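Local coordinates for protein MIP07328p (Drosophila melanogaster, PDB 6FKK) that probably acts as a chemorepellent axon guidance cue that signals by binding semaphorin receptors, this chain holding its extracellular sema domain and plexin repeat, at residues P329-P340 / A354-E365; R385-P393 / I450-S458. All coordinates share one frame; numbering follows the deposited sequence.

Contact 1: P329-P340 / A354-E365; sequences PVEREQVPKPRP and AVNFIKNHPLME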
loop_
_atom_site.group_PDB
_atom_site.type_symbol
_atom_site.label_atom_id
_atom_site.label_comp_id
_atom_site.label_asym_id
_atom_site.label_seq_id
_atom_site.Cartn_x
_atom_site.Cartn_y
_atom_site.Cartn_z
ATOM N N PRO A 329 11.282 -6.633 -27.791
ATOM C CA PRO A 329 9.991 -5.934 -27.791
ATOM C C PRO A 329 9.391 -5.832 -29.187
ATOM O O PRO A 329 10.071 -5.988 -30.205
ATOM C CB PRO A 329 10.330 -4.547 -27.224
ATOM C CG PRO A 329 11.830 -4.456 -27.243
ATOM C CD PRO A 329 12.301 -5.858 -27.060
ATOM N N VAL A 330 8.083 -5.564 -29.217
ATOM C CA VAL A 330 7.349 -5.521 -30.475
ATOM C C VAL A 330 7.865 -4.386 -31.349
ATOM O O VAL A 330 8.220 -3.305 -30.858
ATOM C CB VAL A 330 5.842 -5.380 -30.196
ATOM C CG1 VAL A 330 5.055 -5.246 -31.490
ATOM C CG2 VAL A 330 5.343 -6.573 -29.401
ATOM N N GLU A 331 7.922 -4.640 -32.657
ATOM C CA GLU A 331 8.367 -3.634 -33.612
ATOM C C GLU A 331 7.500 -2.383 -33.520
ATOM O O GLU A 331 6.288 -2.461 -33.304
ATOM C CB GLU A 331 8.321 -4.210 -35.030
ATOM C CG GLU A 331 8.969 -3.339 -36.093
ATOM C CD GLU A 331 8.982 -4.006 -37.454
ATOM O OE1 GLU A 331 8.392 -5.100 -37.589
ATOM O OE2 GLU A 331 9.586 -3.440 -38.390
ATOM N N ARG A 332 8.136 -1.220 -33.685
ATOM C CA ARG A 332 7.432 0.047 -33.513
ATOM C C ARG A 332 6.323 0.222 -34.543
ATOM O O ARG A 332 5.353 0.948 -34.294
ATOM C CB ARG A 332 8.428 1.207 -33.585
ATOM C CG ARG A 332 7.838 2.573 -33.268
ATOM C CD ARG A 332 8.908 3.550 -32.796
ATOM N NE ARG A 332 9.954 3.764 -33.794
ATOM C CZ ARG A 332 9.973 4.781 -34.650
ATOM N NH1 ARG A 332 9.001 5.683 -34.634
ATOM N NH2 ARG A 332 10.966 4.897 -35.524
ATOM N N GLU A 333 6.436 -0.439 -35.692
ATOM C CA GLU A 333 5.431 -0.358 -36.742
ATOM C C GLU A 333 4.307 -1.371 -36.568
ATOM O O GLU A 333 3.337 -1.336 -37.335
ATOM C CB GLU A 333 6.089 -0.548 -38.110
ATOM C CG GLU A 333 7.163 0.481 -38.432
ATOM C CD GLU A 333 7.863 0.199 -39.746
ATOM O OE1 GLU A 333 7.527 -0.820 -40.387
ATOM O OE2 GLU A 333 8.746 0.991 -40.140
ATOM N N GLN A 334 4.407 -2.265 -35.588
ATOM C CA GLN A 334 3.387 -3.280 -35.368
ATOM C C GLN A 334 2.316 -2.843 -34.372
ATOM O O GLN A 334 1.276 -3.503 -34.278
ATOM C CB GLN A 334 4.043 -4.583 -34.894
ATOM C CG GLN A 334 3.155 -5.816 -34.997
ATOM C CD GLN A 334 3.810 -7.061 -34.430
ATOM O OE1 GLN A 334 5.036 -7.165 -34.382
ATOM N NE2 GLN A 334 2.992 -8.013 -33.992
ATOM N N VAL A 335 2.529 -1.752 -33.642
ATOM C CA VAL A 335 1.540 -1.270 -32.681
ATOM C C VAL A 335 0.345 -0.702 -33.443
ATOM O O VAL A 335 0.518 -0.143 -34.536
ATOM C CB VAL A 335 2.150 -0.235 -31.722
ATOM C CG1 VAL A 335 3.286 -0.860 -30.920
ATOM C CG2 VAL A 335 2.649 0.982 -32.488
ATOM N N PRO A 336 -0.882 -0.831 -32.913
ATOM C CA PRO A 336 -2.078 -0.380 -33.645
ATOM C C PRO A 336 -2.091 1.122 -33.938
ATOM O O PRO A 336 -1.207 1.867 -33.501
ATOM C CB PRO A 336 -3.228 -0.766 -32.710
ATOM C CG PRO A 336 -2.679 -1.901 -31.889
ATOM C CD PRO A 336 -1.229 -1.577 -31.692
ATOM N N LYS A 337 -3.105 1.570 -34.688
ATOM C CA LYS A 337 -3.088 2.933 -35.219
ATOM C C LYS A 337 -3.222 3.973 -34.110
ATOM O O LYS A 337 -2.383 4.886 -34.048
ATOM C CB LYS A 337 -4.145 3.066 -36.316
ATOM C CG LYS A 337 -4.179 1.850 -37.198
ATOM C CD LYS A 337 -5.507 1.739 -37.831
ATOM C CE LYS A 337 -5.872 3.011 -38.543
ATOM N NZ LYS A 337 -6.429 2.504 -39.814
ATOM N N PRO A 338 -4.206 3.903 -33.209
ATOM C CA PRO A 338 -4.044 4.594 -31.929
ATOM C C PRO A 338 -3.238 3.718 -30.987
ATOM O O PRO A 338 -3.261 2.489 -31.075
ATOM C CB PRO A 338 -5.488 4.777 -31.435
ATOM C CG PRO A 338 -6.178 3.579 -31.957
ATOM C CD PRO A 338 -5.532 3.256 -33.295
ATOM N N ARG A 339 -2.489 4.361 -30.110
ATOM C CA ARG A 339 -1.623 3.607 -29.214
ATOM C C ARG A 339 -2.462 2.854 -28.188
ATOM O O ARG A 339 -3.390 3.431 -27.612
ATOM C CB ARG A 339 -0.636 4.533 -28.512
ATOM C CG ARG A 339 0.253 3.795 -27.540
ATOM C CD ARG A 339 1.448 4.615 -27.126
ATOM N NE ARG A 339 2.319 3.827 -26.265
ATOM C CZ ARG A 339 3.213 2.953 -26.712
ATOM N NH1 ARG A 339 3.958 2.276 -25.852
ATOM N NH2 ARG A 339 3.364 2.757 -28.016
ATOM N N PRO A 340 -2.182 1.573 -27.945
ATOM C CA PRO A 340 -2.914 0.852 -26.899
ATOM C C PRO A 340 -2.665 1.471 -25.533
ATOM O O PRO A 340 -1.587 2.000 -25.253
ATOM C CB PRO A 340 -2.348 -0.572 -26.977
ATOM C CG PRO A 340 -1.773 -0.680 -28.338
ATOM C CD PRO A 340 -1.267 0.688 -28.685
ATOM N N ALA A 354 -6.988 -4.153 -32.904
ATOM C CA ALA A 354 -6.386 -3.300 -31.886
ATOM C C ALA A 354 -6.681 -3.821 -30.486
ATOM O O ALA A 354 -5.835 -3.725 -29.590
ATOM C CB ALA A 354 -6.883 -1.863 -32.043
ATOM N N VAL A 355 -7.877 -4.377 -30.279
ATOM C CA VAL A 355 -8.221 -4.918 -28.968
ATOM C C VAL A 355 -7.481 -6.226 -28.720
ATOM O O VAL A 355 -6.965 -6.464 -27.621
ATOM C CB VAL A 355 -9.745 -5.096 -28.844
ATOM C CG1 VAL A 355 -10.102 -5.682 -27.487
ATOM C CG2 VAL A 355 -10.455 -3.765 -29.056
ATOM N N ASN A 356 -7.411 -7.096 -29.734
ATOM C CA ASN A 356 -6.670 -8.342 -29.581
ATOM C C ASN A 356 -5.191 -8.089 -29.327
ATOM O O ASN A 356 -4.540 -8.876 -28.631
ATOM C CB ASN A 356 -6.847 -9.226 -30.817
ATOM C CG ASN A 356 -8.154 -9.997 -30.803
ATOM O OD1 ASN A 356 -8.289 -11.000 -30.102
ATOM N ND2 ASN A 356 -9.122 -9.538 -31.589
ATOM N N PHE A 357 -4.645 -6.999 -29.871
ATOM C CA PHE A 357 -3.235 -6.695 -29.656
ATOM C C PHE A 357 -2.952 -6.420 -28.185
ATOM O O PHE A 357 -2.038 -7.008 -27.596
ATOM C CB PHE A 357 -2.816 -5.503 -30.516
ATOM C CG PHE A 357 -1.372 -5.120 -30.359
ATOM C CD1 PHE A 357 -0.399 -5.696 -31.158
ATOM C CD2 PHE A 357 -0.987 -4.185 -29.411
ATOM C CE1 PHE A 357 0.930 -5.346 -31.015
ATOM C CE2 PHE A 357 0.339 -3.833 -29.263
ATOM C CZ PHE A 357 1.300 -4.414 -30.067
ATOM N N ILE A 358 -3.727 -5.520 -27.572
ATOM C CA ILE A 358 -3.496 -5.189 -26.172
ATOM C C ILE A 358 -3.835 -6.360 -25.261
ATOM O O ILE A 358 -3.325 -6.437 -24.136
ATOM C CB ILE A 358 -4.284 -3.924 -25.780
ATOM C CG1 ILE A 358 -3.746 -3.346 -24.471
ATOM C CG2 ILE A 358 -5.768 -4.225 -25.661
ATOM C CD1 ILE A 358 -4.432 -2.078 -24.036
ATOM N N LYS A 359 -4.679 -7.288 -25.719
ATOM C CA LYS A 359 -4.883 -8.526 -24.977
ATOM C C LYS A 359 -3.707 -9.476 -25.143
ATOM O O LYS A 359 -3.422 -10.269 -24.238
ATOM C CB LYS A 359 -6.175 -9.209 -25.426
ATOM C CG LYS A 359 -7.440 -8.435 -25.096
ATOM C CD LYS A 359 -8.678 -9.219 -25.500
ATOM C CE LYS A 359 -9.949 -8.503 -25.072
ATOM N NZ LYS A 359 -11.166 -9.325 -25.325
ATOM N N ASN A 360 -3.013 -9.409 -26.282
ATOM C CA ASN A 360 -1.865 -10.276 -26.514
ATOM C C ASN A 360 -0.588 -9.721 -25.897
ATOM O O ASN A 360 0.304 -10.497 -25.536
ATOM C CB ASN A 360 -1.658 -10.495 -28.013
ATOM C CG ASN A 360 -2.769 -11.311 -28.645
ATOM O OD1 ASN A 360 -3.384 -12.155 -27.991
ATOM N ND2 ASN A 360 -3.031 -11.064 -29.923
ATOM N N HIS A 361 -0.475 -8.401 -25.767
ATOM C CA HIS A 361 0.732 -7.758 -25.247
ATOM C C HIS A 361 0.367 -6.807 -24.115
ATOM O O HIS A 361 0.474 -5.583 -24.256
ATOM C CB HIS A 361 1.474 -7.013 -26.357
ATOM C CG HIS A 361 1.604 -7.790 -27.630
ATOM N ND1 HIS A 361 0.616 -7.815 -28.590
ATOM C CD2 HIS A 361 2.607 -8.567 -28.101
ATOM C CE1 HIS A 361 1.005 -8.574 -29.598
ATOM N NE2 HIS A 361 2.209 -9.043 -29.327
ATOM N N PRO A 362 -0.061 -7.337 -22.964
ATOM C CA PRO A 362 -0.389 -6.459 -21.835
ATOM C C PRO A 362 0.815 -6.056 -21.001
ATOM O O PRO A 362 0.674 -5.196 -20.121
ATOM C CB PRO A 362 -1.360 -7.312 -21.014
ATOM C CG PRO A 362 -0.856 -8.701 -21.223
ATOM C CD PRO A 362 -0.305 -8.755 -22.637
ATOM N N LEU A 363 1.984 -6.638 -21.245
ATOM C CA LEU A 363 3.170 -6.392 -20.438
ATOM C C LEU A 363 4.127 -5.472 -21.184
ATOM O O LEU A 363 4.475 -5.734 -22.340
ATOM C CB LEU A 363 3.867 -7.707 -20.085
ATOM C CG LEU A 363 5.140 -7.589 -19.252
ATOM C CD1 LEU A 363 4.856 -6.860 -17.953
ATOM C CD2 LEU A 363 5.715 -8.968 -18.982
ATOM N N MET A 364 4.548 -4.401 -20.518
ATOM C CA MET A 364 5.466 -3.445 -21.115
ATOM C C MET A 364 6.905 -3.935 -20.989
ATOM O O MET A 364 7.267 -4.635 -20.040
ATOM C CB MET A 364 5.318 -2.074 -20.454
ATOM C CG MET A 364 3.888 -1.554 -20.420
ATOM S SD MET A 364 3.168 -1.354 -22.060
ATOM C CE MET A 364 4.276 -0.135 -22.762
ATOM N N GLU A 365 7.729 -3.551 -21.968
ATOM C CA GLU A 365 9.104 -4.041 -22.021
ATOM C C GLU A 365 9.921 -3.529 -20.840
ATOM O O GLU A 365 10.583 -4.307 -20.143
ATOM C CB GLU A 365 9.754 -3.631 -23.344
ATOM C CG GLU A 365 11.209 -4.059 -23.491
ATOM C CD GLU A 365 11.372 -5.560 -23.655
ATOM O OE1 GLU A 365 10.380 -6.236 -24.004
ATOM O OE2 GLU A 365 12.495 -6.064 -23.438
#
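F357 leaves helix 352-360 with CG opposite its backbone N (chi1 -180°) and the ring turned about CB-CG (chi2 89°), which carries it into the curve of the proline-rich loop 329-340. P336 CD settles over one face, 3.7 Å from the ring centroid and 21° off the normal, a CH-pi contact. On the opposite face lies H361 ND1, set toward the rim. That imidazole is steered by its own bond: ND1 donates to F357 O over 2.9 Å, tilted from the carbonyl plane, and the same oxygen also accepts H361 N, a double grip where the helix gives out. V330 divides its methyls, CG1 near the plane of F357 at the ring's edge, 4.1 Å from CZ, and CG2 at 3.6 Å from H361 CD2. P340 bridges two side chains, its CG 3.7 Å from F357 CD2 and its CB 3.9 Å from I358 CD1. At the far end P329 CD lies 3.5 Å from E365 CD, while E365 OE1 forms a salt bridge with K318. F317, outside the segments, also meets F357 edge-to-face. With an alanine here instead of F357, a gap is likely to open between P336 and H361, and V330 CG1 and P340 CG would probably lose their aromatic partner. The segments belong to a long insertion between strands 298-305 and 377-380, consistent with the extrusion of semaphorin propellers. No hydrogen bond joins loop to helix, which implies that they hold each other chiefly by apolar and CH-pi packing, with prolines and valines gathered mostly round F357.

Contact 2: R385-P393 / I450-S458; sequences RLTAIAVHP and IRELVISTS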
loop_
_atom_site.group_PDB
_atom_site.type_symbol
_atom_site.label_atom_id
_atom_site.label_comp_id
_atom_site.label_asym_id
_atom_site.label_seq_id
_atom_site.Cartn_x
_atom_site.Cartn_y
_atom_site.Cartn_z
ATOM N N ARG A 385 10.622 -9.609 8.702
ATOM C CA ARG A 385 10.387 -8.981 7.411
ATOM C C ARG A 385 9.478 -7.773 7.586
ATOM O O ARG A 385 8.637 -7.738 8.490
ATOM C CB ARG A 385 9.746 -9.963 6.420
ATOM C CG ARG A 385 10.557 -11.221 6.146
ATOM C CD ARG A 385 9.747 -12.227 5.335
ATOM N NE ARG A 385 10.536 -13.391 4.938
ATOM C CZ ARG A 385 11.138 -13.519 3.759
ATOM N NH1 ARG A 385 11.040 -12.552 2.857
ATOM N NH2 ARG A 385 11.835 -14.611 3.479
ATOM N N LEU A 386 9.644 -6.783 6.713
ATOM C CA LEU A 386 8.768 -5.622 6.714
ATOM C C LEU A 386 7.420 -5.974 6.103
ATOM O O LEU A 386 7.331 -6.770 5.164
ATOM C CB LEU A 386 9.403 -4.466 5.944
ATOM C CG LEU A 386 10.723 -3.901 6.478
ATOM C CD1 LEU A 386 11.183 -2.737 5.615
ATOM C CD2 LEU A 386 10.605 -3.473 7.934
ATOM N N THR A 387 6.356 -5.369 6.646
ATOM C CA THR A 387 4.995 -5.739 6.253
ATOM C C THR A 387 4.099 -4.542 5.953
ATOM O O THR A 387 3.181 -4.658 5.132
ATOM C CB THR A 387 4.342 -6.599 7.345
ATOM O OG1 THR A 387 4.330 -5.881 8.586
ATOM C CG2 THR A 387 5.096 -7.912 7.525
ATOM N N ALA A 388 4.334 -3.396 6.590
ATOM C CA ALA A 388 3.459 -2.237 6.461
ATOM C C ALA A 388 4.283 -0.995 6.143
ATOM O O ALA A 388 5.509 -0.982 6.271
ATOM C CB ALA A 388 2.633 -2.017 7.737
ATOM N N ILE A 389 3.586 0.066 5.736
ATOM C CA ILE A 389 4.237 1.299 5.304
ATOM C C ILE A 389 3.292 2.464 5.569
ATOM O O ILE A 389 2.072 2.337 5.434
ATOM C CB ILE A 389 4.636 1.214 3.813
ATOM C CG1 ILE A 389 5.370 2.479 3.362
ATOM C CG2 ILE A 389 3.415 0.950 2.950
ATOM C CD1 ILE A 389 6.836 2.491 3.721
ATOM N N ALA A 390 3.867 3.597 5.965
ATOM C CA ALA A 390 3.130 4.838 6.158
ATOM C C ALA A 390 4.136 5.979 6.146
ATOM O O ALA A 390 5.294 5.799 6.530
ATOM C CB ALA A 390 2.328 4.831 7.464
ATOM N N VAL A 391 3.691 7.149 5.693
ATOM C CA VAL A 391 4.573 8.291 5.479
ATOM C C VAL A 391 3.964 9.536 6.107
ATOM O O VAL A 391 2.769 9.804 5.939
ATOM C CB VAL A 391 4.835 8.534 3.979
ATOM C CG1 VAL A 391 5.732 9.747 3.786
ATOM C CG2 VAL A 391 5.453 7.309 3.336
ATOM N N HIS A 392 4.793 10.297 6.833
ATOM C CA HIS A 392 4.477 11.664 7.228
ATOM C C HIS A 392 5.256 12.590 6.305
ATOM O O HIS A 392 6.461 12.795 6.514
ATOM C CB HIS A 392 4.845 11.921 8.693
ATOM C CG HIS A 392 4.464 13.285 9.188
ATOM N ND1 HIS A 392 4.740 13.714 10.469
ATOM C CD2 HIS A 392 3.827 14.313 8.577
ATOM C CE1 HIS A 392 4.290 14.947 10.625
ATOM N NE2 HIS A 392 3.733 15.333 9.491
ATOM N N PRO A 393 4.633 13.163 5.282
ATOM C CA PRO A 393 5.401 13.853 4.244
ATOM C C PRO A 393 5.770 15.280 4.614
ATOM O O PRO A 393 5.033 15.989 5.305
ATOM C CB PRO A 393 4.449 13.836 3.044
ATOM C CG PRO A 393 3.095 13.854 3.660
ATOM C CD PRO A 393 3.204 13.062 4.941
ATOM N N ILE A 450 2.286 -6.910 12.074
ATOM C CA ILE A 450 1.676 -5.614 11.802
ATOM C C ILE A 450 1.073 -5.646 10.403
ATOM O O ILE A 450 1.792 -5.826 9.411
ATOM C CB ILE A 450 2.699 -4.476 11.941
ATOM C CG1 ILE A 450 3.190 -4.381 13.388
ATOM C CG2 ILE A 450 2.101 -3.153 11.485
ATOM C CD1 ILE A 450 4.201 -3.286 13.618
ATOM N N ARG A 451 -0.244 -5.463 10.319
ATOM C CA ARG A 451 -0.957 -5.533 9.049
ATOM C C ARG A 451 -0.999 -4.187 8.330
ATOM O O ARG A 451 -0.751 -4.121 7.121
ATOM C CB ARG A 451 -2.380 -6.055 9.281
ATOM C CG ARG A 451 -2.439 -7.480 9.815
ATOM C CD ARG A 451 -2.043 -8.488 8.748
ATOM N NE ARG A 451 -2.174 -9.865 9.218
ATOM C CZ ARG A 451 -1.152 -10.632 9.584
ATOM N NH1 ARG A 451 0.085 -10.161 9.529
ATOM N NH2 ARG A 451 -1.365 -11.874 9.997
ATOM N N GLU A 452 -1.309 -3.109 9.047
ATOM C CA GLU A 452 -1.430 -1.790 8.444
ATOM C C GLU A 452 -0.919 -0.731 9.411
ATOM O O GLU A 452 -0.750 -0.979 10.607
ATOM C CB GLU A 452 -2.881 -1.482 8.048
ATOM C CG GLU A 452 -3.352 -2.184 6.784
ATOM C CD GLU A 452 -4.863 -2.200 6.661
ATOM O OE1 GLU A 452 -5.540 -2.358 7.699
ATOM O OE2 GLU A 452 -5.374 -2.053 5.530
ATOM N N LEU A 453 -0.677 0.463 8.870
ATOM C CA LEU A 453 -0.264 1.622 9.653
ATOM C C LEU A 453 -1.067 2.832 9.201
ATOM O O LEU A 453 -1.152 3.110 8.001
ATOM C CB LEU A 453 1.235 1.902 9.500
ATOM C CG LEU A 453 2.208 0.880 10.088
ATOM C CD1 LEU A 453 3.645 1.339 9.894
ATOM C CD2 LEU A 453 1.910 0.646 11.560
ATOM N N VAL A 454 -1.650 3.544 10.161
ATOM C CA VAL A 454 -2.451 4.734 9.900
ATOM C C VAL A 454 -1.839 5.894 10.668
ATOM O O VAL A 454 -1.503 5.754 11.850
ATOM C CB VAL A 454 -3.924 4.531 10.298
ATOM C CG1 VAL A 454 -4.761 5.728 9.871
ATOM C CG2 VAL A 454 -4.462 3.249 9.688
ATOM N N ILE A 455 -1.703 7.037 10.002
ATOM C CA ILE A 455 -1.035 8.202 10.563
ATOM C C ILE A 455 -2.053 9.318 10.741
ATOM O O ILE A 455 -2.743 9.699 9.787
ATOM C CB ILE A 455 0.128 8.666 9.672
ATOM C CG1 ILE A 455 1.325 7.723 9.824
ATOM C CG2 ILE A 455 0.513 10.097 10.003
ATOM C CD1 ILE A 455 2.550 8.181 9.064
ATOM N N SER A 456 -2.140 9.842 11.962
ATOM C CA SER A 456 -2.920 11.038 12.274
ATOM C C SER A 456 -1.935 12.100 12.749
ATOM O O SER A 456 -1.468 12.057 13.893
ATOM C CB SER A 456 -3.983 10.751 13.328
ATOM O OG SER A 456 -4.673 11.940 13.679
ATOM N N THR A 457 -1.618 13.053 11.872
ATOM C CA THR A 457 -0.601 14.045 12.202
ATOM C C THR A 457 -1.104 15.042 13.237
ATOM O O THR A 457 -0.344 15.471 14.113
ATOM C CB THR A 457 -0.148 14.774 10.938
ATOM O OG1 THR A 457 -1.294 15.257 10.226
ATOM C CG2 THR A 457 0.642 13.836 10.045
ATOM N N SER A 458 -2.381 15.424 13.152
ATOM C CA SER A 458 -2.911 16.431 14.064
ATOM C C SER A 458 -2.932 15.935 15.504
ATOM O O SER A 458 -2.725 16.726 16.431
ATOM C CB SER A 458 -4.314 16.849 13.626
ATOM O OG SER A 458 -5.231 15.780 13.781
#
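A388 and A390 present their methyls to strand 452-456, where two neighbouring blades of the sema beta-propeller pack through an edge strand of each sheet, consistent with the inner strands of two blades. The axes of strands 386-393 and 452-456 come within 5.7 Å, 13° between their directions, yet the two share no backbone hydrogen bond; each pairs within its own antiparallel sheet. The fit is bump into hollow. A388 CB drops between I450 CG2 (4.0 Å) and L453 CG (3.8 Å), and A390 CB enters the next hollow, between L453 CB and I455 CD1, both at 3.7 Å. L453 is therefore the ridge separating the two methyls. I455 in turn extends CD1 past A390 to the V391 carbonyl. At the other end both strands carry classic bulges, T387 and A388 facing G409, R451 and E452 facing V465. From its bulge T387 places OG1 between backbone N and carbonyl carbon (chi1 58°), and this hydroxyl donates to I450 O over 2.7 Å, in the carbonyl plane on a lone pair; it is the one hydrogen bond across the pair. H392, bonded through ND1 to H476 NE2, offers a ring face to the final bump: T457 CG2 sits 3.6 Å from its centroid, nearest CD2 and NE2.

How the contacts relate
The two contacts share the sema domain but occupy different parts of it. Contact 2 lies centrally, its centre about 9 Å from the centre of the chain, whereas the centre of contact 1 is about 29 Å out, in the insertion that departs from strand 298-305. Their centres are about 38 Å apart and their nearest atoms about 22 Å, so neither touches the other. In sequence, contact 1 closes before contact 2 opens: strand 377-380 then pairs with 298-305, and strand 386-396 starts what is probably the next blade. The bound sugars are attached glycans, not pocket ligands. In contact 1 the side chain of E365 is about 8 Å from a bound NAG. In contact 2 the side chain of R451 is about 11 Å from a bound NAG.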